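Xylanase Y (Bacillus halodurans, PDB 1WU4) hydrolyses xylooligosaccharides of three or more units, releasing xylose from the reducing end with inversion of anomeric configuration. Local coordinates at residues 104-109 against 187-192; 108-113 against 128-133; 176-181 against 202-207. The protein carries 1 engineered substitution. All blocks are in the same frame, centred on the assembly; numbering follows the deposited sequence.

Contact 1 of 3, residues 104-109 against 187-192; sequences GVHAGY and FIPEVE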
loop_
_atom_site.group_PDB
_atom_site.type_symbol
_atom_site.label_atom_id
_atom_site.label_comp_id
_atom_site.label_asym_id
_atom_site.label_seq_id
_atom_site.Cartn_x
_atom_site.Cartn_y
_atom_site.Cartn_z
ATOM N N GLY A 104 -12.855 -20.991 11.113
ATOM C CA GLY A 104 -12.932 -19.863 12.021
ATOM C C GLY A 104 -13.801 -18.730 11.516
ATOM O O GLY A 104 -14.293 -18.760 10.386
ATOM N N VAL A 105 -13.973 -17.718 12.358
ATOM C CA VAL A 105 -14.807 -16.573 12.021
ATOM C C VAL A 105 -14.270 -15.773 10.834
ATOM O O VAL A 105 -15.025 -15.059 10.174
ATOM C CB VAL A 105 -14.977 -15.640 13.250
ATOM C CG1 VAL A 105 -13.731 -14.802 13.460
ATOM C CG2 VAL A 105 -16.210 -14.766 13.073
ATOM N N HIS A 106 -12.976 -15.901 10.553
ATOM C CA HIS A 106 -12.375 -15.176 9.440
ATOM C C HIS A 106 -12.096 -16.054 8.222
ATOM O O HIS A 106 -11.245 -15.735 7.391
ATOM C CB HIS A 106 -11.097 -14.468 9.902
ATOM C CG HIS A 106 -11.342 -13.408 10.934
ATOM N ND1 HIS A 106 -10.788 -13.451 12.195
ATOM C CD2 HIS A 106 -12.112 -12.294 10.899
ATOM C CE1 HIS A 106 -11.207 -12.411 12.894
ATOM N NE2 HIS A 106 -12.011 -11.694 12.131
ATOM N N ALA A 107 -12.824 -17.162 8.114
ATOM C CA ALA A 107 -12.669 -18.051 6.970
ATOM C C ALA A 107 -12.944 -17.203 5.729
ATOM O O ALA A 107 -13.902 -16.430 5.701
ATOM C CB ALA A 107 -13.667 -19.203 7.059
ATOM N N GLY A 108 -12.101 -17.334 4.712
ATOM C CA GLY A 108 -12.284 -16.548 3.503
ATOM C C GLY A 108 -11.285 -15.407 3.426
ATOM O O GLY A 108 -11.116 -14.786 2.375
ATOM N N TYR A 109 -10.634 -15.122 4.551
ATOM C CA TYR A 109 -9.624 -14.072 4.622
ATOM C C TYR A 109 -8.258 -14.727 4.815
ATOM O O TYR A 109 -8.157 -15.953 4.924
ATOM C CB TYR A 109 -9.911 -13.116 5.783
ATOM C CG TYR A 109 -11.183 -12.301 5.639
ATOM C CD1 TYR A 109 -11.480 -11.630 4.451
ATOM C CD2 TYR A 109 -12.053 -12.147 6.716
ATOM C CE1 TYR A 109 -12.611 -10.816 4.346
ATOM C CE2 TYR A 109 -13.186 -11.337 6.622
ATOM C CZ TYR A 109 -13.455 -10.676 5.438
ATOM O OH TYR A 109 -14.555 -9.851 5.360
ATOM N N PHE A 187 -10.259 -1.253 10.191
ATOM C CA PHE A 187 -8.919 -1.631 10.629
ATOM C C PHE A 187 -8.851 -3.161 10.593
ATOM O O PHE A 187 -7.879 -3.737 10.103
ATOM C CB PHE A 187 -8.644 -1.121 12.043
ATOM C CG PHE A 187 -7.447 -1.752 12.674
ATOM C CD1 PHE A 187 -6.206 -1.692 12.050
ATOM C CD2 PHE A 187 -7.571 -2.465 13.860
ATOM C CE1 PHE A 187 -5.104 -2.341 12.595
ATOM C CE2 PHE A 187 -6.477 -3.116 14.412
ATOM C CZ PHE A 187 -5.241 -3.055 13.776
ATOM N N ILE A 188 -9.880 -3.803 11.144
ATOM C CA ILE A 188 -10.018 -5.261 11.115
ATOM C C ILE A 188 -11.522 -5.526 11.052
ATOM O O ILE A 188 -12.324 -4.666 11.413
ATOM C CB ILE A 188 -9.365 -5.987 12.332
ATOM C CG1 ILE A 188 -9.884 -5.431 13.654
ATOM C CG2 ILE A 188 -7.851 -5.879 12.240
ATOM C CD1 ILE A 188 -9.296 -6.142 14.869
ATOM N N PRO A 189 -11.927 -6.714 10.582
ATOM C CA PRO A 189 -13.347 -7.062 10.462
ATOM C C PRO A 189 -14.276 -6.865 11.656
ATOM O O PRO A 189 -15.422 -6.451 11.477
ATOM C CB PRO A 189 -13.305 -8.522 10.012
ATOM C CG PRO A 189 -12.025 -8.601 9.241
ATOM C CD PRO A 189 -11.078 -7.827 10.124
ATOM N N GLU A 190 -13.794 -7.149 12.862
ATOM C CA GLU A 190 -14.642 -7.044 14.045
ATOM C C GLU A 190 -14.675 -5.729 14.817
ATOM O O GLU A 190 -15.276 -5.665 15.886
ATOM C CB GLU A 190 -14.322 -8.184 15.021
ATOM C CG GLU A 190 -12.884 -8.234 15.518
ATOM C CD GLU A 190 -11.963 -9.012 14.594
ATOM O OE1 GLU A 190 -11.699 -8.543 13.468
ATOM O OE2 GLU A 190 -11.504 -10.102 15.000
ATOM N N VAL A 191 -14.038 -4.685 14.302
ATOM C CA VAL A 191 -14.076 -3.405 15.003
ATOM C C VAL A 191 -14.814 -2.380 14.159
ATOM O O VAL A 191 -15.094 -2.619 12.984
ATOM C CB VAL A 191 -12.659 -2.864 15.324
ATOM C CG1 VAL A 191 -11.918 -3.853 16.208
ATOM C CG2 VAL A 191 -11.888 -2.595 14.040
ATOM N N GLU A 192 -15.144 -1.245 14.763
ATOM C CA GLU A 192 -15.835 -0.199 14.037
ATOM C C GLU A 192 -15.039 1.102 13.985
ATOM O O GLU A 192 -15.527 2.166 14.363
ATOM C CB GLU A 192 -17.228 0.051 14.628
ATOM C CG GLU A 192 -18.253 -1.061 14.361
ATOM C CD GLU A 192 -18.420 -1.407 12.883
ATOM O OE1 GLU A 192 -18.354 -0.503 12.024
ATOM O OE2 GLU A 192 -18.640 -2.599 12.575
#

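Contact 2 of 3, residues 108-113 against 128-133; sequences GYFAWS and DGEEYF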
loop_
_atom_site.group_PDB
_atom_site.type_symbol
_atom_site.label_atom_id
_atom_site.label_comp_id
_atom_site.label_asym_id
_atom_site.label_seq_id
_atom_site.Cartn_x
_atom_site.Cartn_y
_atom_site.Cartn_z
ATOM N N GLY A 108 -12.101 -17.334 4.712
ATOM C CA GLY A 108 -12.284 -16.548 3.503
ATOM C C GLY A 108 -11.285 -15.407 3.426
ATOM O O GLY A 108 -11.116 -14.786 2.375
ATOM N N TYR A 109 -10.634 -15.122 4.551
ATOM C CA TYR A 109 -9.624 -14.072 4.622
ATOM C C TYR A 109 -8.258 -14.727 4.815
ATOM O O TYR A 109 -8.157 -15.953 4.924
ATOM C CB TYR A 109 -9.911 -13.116 5.783
ATOM C CG TYR A 109 -11.183 -12.301 5.639
ATOM C CD1 TYR A 109 -11.480 -11.630 4.451
ATOM C CD2 TYR A 109 -12.053 -12.147 6.716
ATOM C CE1 TYR A 109 -12.611 -10.816 4.346
ATOM C CE2 TYR A 109 -13.186 -11.337 6.622
ATOM C CZ TYR A 109 -13.455 -10.676 5.438
ATOM O OH TYR A 109 -14.555 -9.851 5.360
ATOM N N PHE A 110 -7.210 -13.912 4.869
ATOM C CA PHE A 110 -5.848 -14.418 5.021
ATOM C C PHE A 110 -5.234 -14.064 6.374
ATOM O O PHE A 110 -5.258 -12.907 6.790
ATOM C CB PHE A 110 -4.976 -13.854 3.895
ATOM C CG PHE A 110 -5.427 -14.262 2.519
ATOM C CD1 PHE A 110 -4.851 -15.356 1.880
ATOM C CD2 PHE A 110 -6.455 -13.577 1.876
ATOM C CE1 PHE A 110 -5.292 -15.766 0.623
ATOM C CE2 PHE A 110 -6.904 -13.980 0.619
ATOM C CZ PHE A 110 -6.321 -15.076 -0.008
ATOM N N ALA A 111 -4.688 -15.067 7.061
ATOM C CA ALA A 111 -4.056 -14.849 8.361
ATOM C C ALA A 111 -2.989 -13.780 8.150
ATOM O O ALA A 111 -2.120 -13.929 7.292
ATOM C CB ALA A 111 -3.430 -16.144 8.865
ATOM N N TRP A 112 -3.037 -12.712 8.942
ATOM C CA TRP A 112 -2.110 -11.603 8.746
ATOM C C TRP A 112 -0.630 -11.869 8.976
ATOM O O TRP A 112 0.220 -11.248 8.329
ATOM C CB TRP A 112 -2.541 -10.389 9.586
ATOM C CG TRP A 112 -2.069 -10.396 11.007
ATOM C CD1 TRP A 112 -2.647 -11.031 12.067
ATOM C CD2 TRP A 112 -0.912 -9.727 11.520
ATOM N NE1 TRP A 112 -1.923 -10.795 13.214
ATOM C CE2 TRP A 112 -0.852 -9.998 12.904
ATOM C CE3 TRP A 112 0.080 -8.924 10.942
ATOM C CZ2 TRP A 112 0.165 -9.491 13.723
ATOM C CZ3 TRP A 112 1.092 -8.421 11.756
ATOM C CH2 TRP A 112 1.124 -8.707 13.133
ATOM N N SER A 113 -0.322 -12.788 9.885
ATOM C CA SER A 113 1.064 -13.108 10.205
ATOM C C SER A 113 1.308 -14.604 10.321
ATOM O O SER A 113 0.588 -15.304 11.030
ATOM C CB SER A 113 1.465 -12.432 11.519
ATOM O OG SER A 113 2.746 -12.863 11.948
ATOM N N ASP A 128 -5.578 -4.233 4.674
ATOM C CA ASP A 128 -4.720 -3.639 3.654
ATOM C C ASP A 128 -4.040 -4.716 2.811
ATOM O O ASP A 128 -3.646 -4.470 1.671
ATOM C CB ASP A 128 -3.709 -2.650 4.273
ATOM C CG ASP A 128 -2.759 -3.287 5.273
ATOM O OD1 ASP A 128 -3.170 -4.194 6.021
ATOM O OD2 ASP A 128 -1.588 -2.843 5.322
ATOM N N GLY A 129 -3.919 -5.918 3.368
ATOM C CA GLY A 129 -3.342 -7.015 2.613
ATOM C C GLY A 129 -4.354 -7.470 1.572
ATOM O O GLY A 129 -4.047 -7.570 0.385
ATOM N N GLU A 130 -5.579 -7.733 2.016
ATOM C CA GLU A 130 -6.629 -8.174 1.104
ATOM C C GLU A 130 -6.821 -7.248 -0.098
ATOM O O GLU A 130 -6.937 -7.715 -1.228
ATOM C CB GLU A 130 -7.965 -8.320 1.848
ATOM C CG GLU A 130 -8.257 -9.723 2.391
ATOM C CD GLU A 130 -7.421 -10.102 3.601
ATOM O OE1 GLU A 130 -7.600 -11.233 4.104
ATOM O OE2 GLU A 130 -6.596 -9.281 4.054
ATOM N N GLU A 131 -6.864 -5.939 0.126
ATOM C CA GLU A 131 -7.079 -5.042 -1.001
ATOM C C GLU A 131 -5.918 -5.042 -1.993
ATOM O O GLU A 131 -6.138 -4.909 -3.196
ATOM C CB GLU A 131 -7.409 -3.622 -0.523
ATOM C CG GLU A 131 -6.357 -2.949 0.329
ATOM C CD GLU A 131 -6.841 -1.627 0.904
ATOM O OE1 GLU A 131 -7.828 -1.067 0.383
ATOM O OE2 GLU A 131 -6.224 -1.142 1.874
ATOM N N TYR A 132 -4.688 -5.203 -1.507
ATOM C CA TYR A 132 -3.548 -5.269 -2.419
ATOM C C TYR A 132 -3.577 -6.613 -3.156
ATOM O O TYR A 132 -3.267 -6.669 -4.344
ATOM C CB TYR A 132 -2.221 -5.103 -1.667
ATOM C CG TYR A 132 -1.666 -3.692 -1.701
ATOM C CD1 TYR A 132 -0.750 -3.305 -2.678
ATOM C CD2 TYR A 132 -2.065 -2.741 -0.760
ATOM C CE1 TYR A 132 -0.240 -2.002 -2.714
ATOM C CE2 TYR A 132 -1.566 -1.442 -0.790
ATOM C CZ TYR A 132 -0.655 -1.081 -1.767
ATOM O OH TYR A 132 -0.159 0.203 -1.801
ATOM N N PHE A 133 -3.953 -7.691 -2.463
ATOM C CA PHE A 133 -4.039 -9.000 -3.123
ATOM C C PHE A 133 -5.005 -8.897 -4.301
ATOM O O PHE A 133 -4.698 -9.313 -5.417
ATOM C CB PHE A 133 -4.580 -10.089 -2.179
ATOM C CG PHE A 133 -3.578 -10.620 -1.185
ATOM C CD1 PHE A 133 -2.287 -10.961 -1.573
ATOM C CD2 PHE A 133 -3.953 -10.825 0.139
ATOM C CE1 PHE A 133 -1.383 -11.501 -0.652
ATOM C CE2 PHE A 133 -3.060 -11.365 1.063
ATOM C CZ PHE A 133 -1.774 -11.702 0.667
HETATM O O HOH W 1 -4.773 -10.321 5.780
#

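Contact 3 of 3, residues 176-181 against 202-207; sequences PMWNRD and HFYELF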
loop_
_atom_site.group_PDB
_atom_site.type_symbol
_atom_site.label_atom_id
_atom_site.label_comp_id
_atom_site.label_asym_id
_atom_site.label_seq_id
_atom_site.Cartn_x
_atom_site.Cartn_y
_atom_site.Cartn_z
ATOM N N PRO A 176 -17.752 -8.216 7.351
ATOM C CA PRO A 176 -17.114 -7.622 6.174
ATOM C C PRO A 176 -15.924 -6.748 6.563
ATOM O O PRO A 176 -15.768 -6.385 7.732
ATOM C CB PRO A 176 -18.244 -6.809 5.555
ATOM C CG PRO A 176 -18.970 -6.308 6.771
ATOM C CD PRO A 176 -19.030 -7.543 7.655
ATOM N N MET A 177 -15.081 -6.423 5.588
ATOM C CA MET A 177 -13.923 -5.575 5.847
ATOM C C MET A 177 -14.232 -4.107 5.588
ATOM O O MET A 177 -13.401 -3.237 5.839
ATOM C CB MET A 177 -12.729 -6.018 5.006
ATOM C CG MET A 177 -12.093 -7.299 5.508
ATOM S SD MET A 177 -10.571 -7.684 4.647
ATOM C CE MET A 177 -9.821 -8.826 5.792
ATOM N N TRP A 178 -15.430 -3.850 5.072
ATOM C CA TRP A 178 -15.903 -2.493 4.811
ATOM C C TRP A 178 -17.221 -2.342 5.544
ATOM O O TRP A 178 -18.036 -3.267 5.554
ATOM C CB TRP A 178 -16.158 -2.266 3.316
ATOM C CG TRP A 178 -14.986 -1.731 2.562
ATOM C CD1 TRP A 178 -14.787 -0.440 2.159
ATOM C CD2 TRP A 178 -13.835 -2.466 2.139
ATOM N NE1 TRP A 178 -13.580 -0.329 1.512
ATOM C CE2 TRP A 178 -12.974 -1.558 1.486
ATOM C CE3 TRP A 178 -13.445 -3.807 2.250
ATOM C CZ2 TRP A 178 -11.742 -1.947 0.945
ATOM C CZ3 TRP A 178 -12.223 -4.195 1.715
ATOM C CH2 TRP A 178 -11.386 -3.267 1.070
ATOM N N ASN A 179 -17.430 -1.192 6.172
ATOM C CA ASN A 179 -18.696 -0.954 6.844
ATOM C C ASN A 179 -19.654 -0.658 5.694
ATOM O O ASN A 179 -19.398 0.226 4.876
ATOM C CB ASN A 179 -18.586 0.241 7.789
ATOM C CG ASN A 179 -19.910 0.600 8.426
ATOM O OD1 ASN A 179 -20.789 1.164 7.774
ATOM N ND2 ASN A 179 -20.065 0.264 9.703
ATOM N N ARG A 180 -20.744 -1.413 5.619
ATOM C CA ARG A 180 -21.712 -1.257 4.538
ATOM C C ARG A 180 -22.458 0.073 4.514
ATOM O O ARG A 180 -22.898 0.519 3.454
ATOM C CB ARG A 180 -22.716 -2.410 4.579
ATOM C CG ARG A 180 -22.081 -3.779 4.384
ATOM C CD ARG A 180 -21.523 -3.936 2.978
ATOM N NE ARG A 180 -22.582 -4.028 1.975
ATOM C CZ ARG A 180 -23.418 -5.056 1.865
ATOM N NH1 ARG A 180 -24.354 -5.055 0.925
ATOM N NH2 ARG A 180 -23.318 -6.090 2.689
ATOM N N ASP A 181 -22.592 0.708 5.673
ATOM C CA ASP A 181 -23.305 1.975 5.755
ATOM C C ASP A 181 -22.469 3.183 5.348
ATOM O O ASP A 181 -22.941 4.033 4.592
ATOM C CB ASP A 181 -23.856 2.179 7.167
ATOM C CG ASP A 181 -24.847 1.103 7.563
ATOM O OD1 ASP A 181 -25.784 0.846 6.781
ATOM O OD2 ASP A 181 -24.691 0.519 8.656
ATOM N N HIS A 202 -8.123 4.966 -5.260
ATOM C CA HIS A 202 -7.715 4.627 -6.615
ATOM C C HIS A 202 -7.861 3.128 -6.884
ATOM O O HIS A 202 -8.129 2.722 -8.013
ATOM C CB HIS A 202 -6.281 5.116 -6.889
ATOM C CG HIS A 202 -5.302 4.803 -5.800
ATOM N ND1 HIS A 202 -5.514 5.151 -4.484
ATOM C CD2 HIS A 202 -4.086 4.206 -5.841
ATOM C CE1 HIS A 202 -4.470 4.782 -3.760
ATOM N NE2 HIS A 202 -3.589 4.208 -4.559
ATOM N N PHE A 203 -7.696 2.307 -5.850
ATOM C CA PHE A 203 -7.872 0.864 -5.999
ATOM C C PHE A 203 -9.368 0.582 -6.153
ATOM O O PHE A 203 -9.780 -0.205 -7.006
ATOM C CB PHE A 203 -7.360 0.119 -4.759
ATOM C CG PHE A 203 -5.873 -0.130 -4.744
ATOM C CD1 PHE A 203 -4.971 0.850 -5.156
ATOM C CD2 PHE A 203 -5.370 -1.340 -4.272
ATOM C CE1 PHE A 203 -3.591 0.628 -5.097
ATOM C CE2 PHE A 203 -3.996 -1.571 -4.206
ATOM C CZ PHE A 203 -3.105 -0.588 -4.619
ATOM N N TYR A 204 -10.184 1.239 -5.332
ATOM C CA TYR A 204 -11.628 1.020 -5.375
ATOM C C TYR A 204 -12.240 1.451 -6.706
ATOM O O TYR A 204 -13.213 0.856 -7.161
ATOM C CB TYR A 204 -12.315 1.735 -4.202
ATOM C CG TYR A 204 -11.630 1.523 -2.865
ATOM C CD1 TYR A 204 -10.853 0.384 -2.621
ATOM C CD2 TYR A 204 -11.700 2.492 -1.868
ATOM C CE1 TYR A 204 -10.153 0.230 -1.429
ATOM C CE2 TYR A 204 -11.006 2.346 -0.669
ATOM C CZ TYR A 204 -10.227 1.215 -0.460
ATOM O OH TYR A 204 -9.480 1.107 0.690
ATOM N N GLU A 205 -11.674 2.481 -7.328
ATOM C CA GLU A 205 -12.169 2.934 -8.627
ATOM C C GLU A 205 -12.044 1.774 -9.610
ATOM O O GLU A 205 -12.933 1.521 -10.423
ATOM C CB GLU A 205 -11.333 4.112 -9.134
ATOM C CG GLU A 205 -11.430 5.358 -8.279
ATOM C CD GLU A 205 -12.633 6.209 -8.621
ATOM O OE1 GLU A 205 -13.730 5.647 -8.830
ATOM O OE2 GLU A 205 -12.479 7.446 -8.669
ATOM N N LEU A 206 -10.923 1.065 -9.535
ATOM C CA LEU A 206 -10.704 -0.064 -10.424
ATOM C C LEU A 206 -11.605 -1.233 -10.033
ATOM O O LEU A 206 -12.109 -1.946 -10.900
ATOM C CB LEU A 206 -9.226 -0.459 -10.414
ATOM C CG LEU A 206 -8.318 0.653 -10.959
ATOM C CD1 LEU A 206 -6.858 0.278 -10.768
ATOM C CD2 LEU A 206 -8.625 0.901 -12.433
ATOM N N PHE A 207 -11.831 -1.424 -8.736
ATOM C CA PHE A 207 -12.719 -2.497 -8.306
ATOM C C PHE A 207 -14.125 -2.220 -8.845
ATOM O O PHE A 207 -14.876 -3.146 -9.145
ATOM C CB PHE A 207 -12.785 -2.594 -6.777
ATOM C CG PHE A 207 -11.489 -3.000 -6.117
ATOM C CD1 PHE A 207 -10.428 -3.536 -6.851
ATOM C CD2 PHE A 207 -11.345 -2.865 -4.741
ATOM C CE1 PHE A 207 -9.243 -3.928 -6.212
ATOM C CE2 PHE A 207 -10.171 -3.253 -4.097
ATOM C CZ PHE A 207 -9.117 -3.785 -4.836
#

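Contact 1 of 3, residues 104-109 against 187-192
H106 meets both P189 and E190 where two loops of the family 8 (alpha/alpha)6 barrel come together, one following helix 85-99 and the other helix 154-167. The imidazole uses its edge. The carboxylate of E190 lies near the ring plane, with OE2 3.1 Å from H106 CE1 and 3.3 Å from H106 NE2, and the two flat groups are turned 42° apart. A histidine suits this place because its polarised C-H and N atoms can face a carboxylate while the rest of the ring packs on carbon. E190 reaches it with CG set between the backbone N and the carbonyl carbon (chi1 59°) and the chain bent at chi2.

Next to E190 in the chain, P189 places CB at the H106 edge, 4.0 Å from NE2, and CG 4.0 Å from Y109 CE2; its compact apolar ring rests against both aromatic side chains at once.

Type I turns from G104 to A107 and from I188 to V191, and a type II turn from H106 to Y109, position these groups. The Y109 hydroxyl is bonded to H175 O. V105 CG1 sits 3.4 Å above the plane of the H106 ring, over its centre.

Contact 2 of 3, residues 108-113 against 128-133
Y109 and F110 bring the loop that follows helix 85-99 against helix 127-144 of the (alpha/alpha)6 barrel, and E130 on that helix receives them. At Y109 the contact is made close to the backbone: CB lies 3.4 Å from E130 OE1, and the tyrosine ring stands almost perpendicular to the carboxylate plane.

The next residue supplies the main polar link. F110 N donates to E130 OE1 over 2.8 Å, at an N-H...O angle of 161°, and meets the oxygen nearly along its C-O axis. A glutamate fits because its chain, bent at chi2 (73°), carries the carboxylate away from the helix to a buried loop amide that needs an acceptor. The other oxygen is used as well: a water 2.7 Å from E130 OE2 and 2.8 Å from F110 O bridges them, so the two carboxylate oxygens reach the F110 backbone by different routes, OE1 directly to the N-H and OE2 through the water near the C=O.

The F110 side chain is held from two directions. E130 OE1 lies at its edge, in the ring plane, where the positive rim of an aromatic ring suits an oxygen, while F133, one helical turn after E130, comes over one face. The two phenylalanine rings are inclined at 48°, with centroids 5.0 Å apart. L161 of helix 154-167 touches F110, E130 and F133 alike, extending the apolar surroundings of the buried carboxylate. Within the phenylalanine pair, F133 CE2 sits 4.0 Å above the F110 plane, displaced toward the rim near CG.

Contact 3 of 3, residues 176-181 against 202-207
With CG beside the backbone N and anti to the carbonyl carbon in both residues (chi1 -91° for W178, -46° for Y204), the indole of W178 and the phenol of Y204 extend toward each other from backbones whose nearest CA atoms are 11.6 Å apart. Two large aromatic side chains are long enough to bridge this separation. They meet as a T-shaped pair: the edge of the indole is directed at the face of the phenol, with planes at 84° and 5.5 Å between the centroids of the W178 five-membered ring and the Y204 ring.

The closest approach is W178 CZ2 to Y204 CE1, 3.6 Å. W178 NE1 stands 4.2 Å above the phenol plane, offset toward the rim, so the electron-poor N-H side of the indole faces the electron-rich ring. Tyrosine also brings a polar end: its OH is hydrogen-bonded to E131 OE1 of helix 127-144 and to L200 N. These bonds hold the far end of the phenol in place and so keep the ring from swinging away from the indole. With an alanine here, the W178 edge would probably lose the face it packs against, and E131 OE1 its hydroxyl partner.

W219 makes a second edge-to-face contact with W178, and A222, A223 and S226 of helix 216-233 lie against Y204, small residues consistent with close approach of the ring. The arrangement is structural packing away from the probable catalytic residues, joining a long inter-helix loop to helix 201-210 within the (alpha/alpha)6 barrel of glycoside hydrolase family 8.

Contacts 1 and 2 share G108 and Y109, and their centres lie 10 Å apart, so one continuous loop, 104-113, packs first on the 187-192 turn and then on helix 127-144. Contact 3 is joined to both. N179 ND2 lies 3.0 Å from E192 OE1 of contact 1, a probable hydrogen bond, while M177 CG packs 4.0 Å from P189 CG. Toward contact 2 it is tied through the Y204–E131 bond (2.7 Å between OH and OE1), and M177 CE is 3.5 Å from E130 CD. Contact 2 comes nearest the catalytic centre: the F133 side chain is about 8 Å from that of E70, the probable proton donor. Contacts 1 and 3 lie away from the probable catalytic residues and from the nickel site.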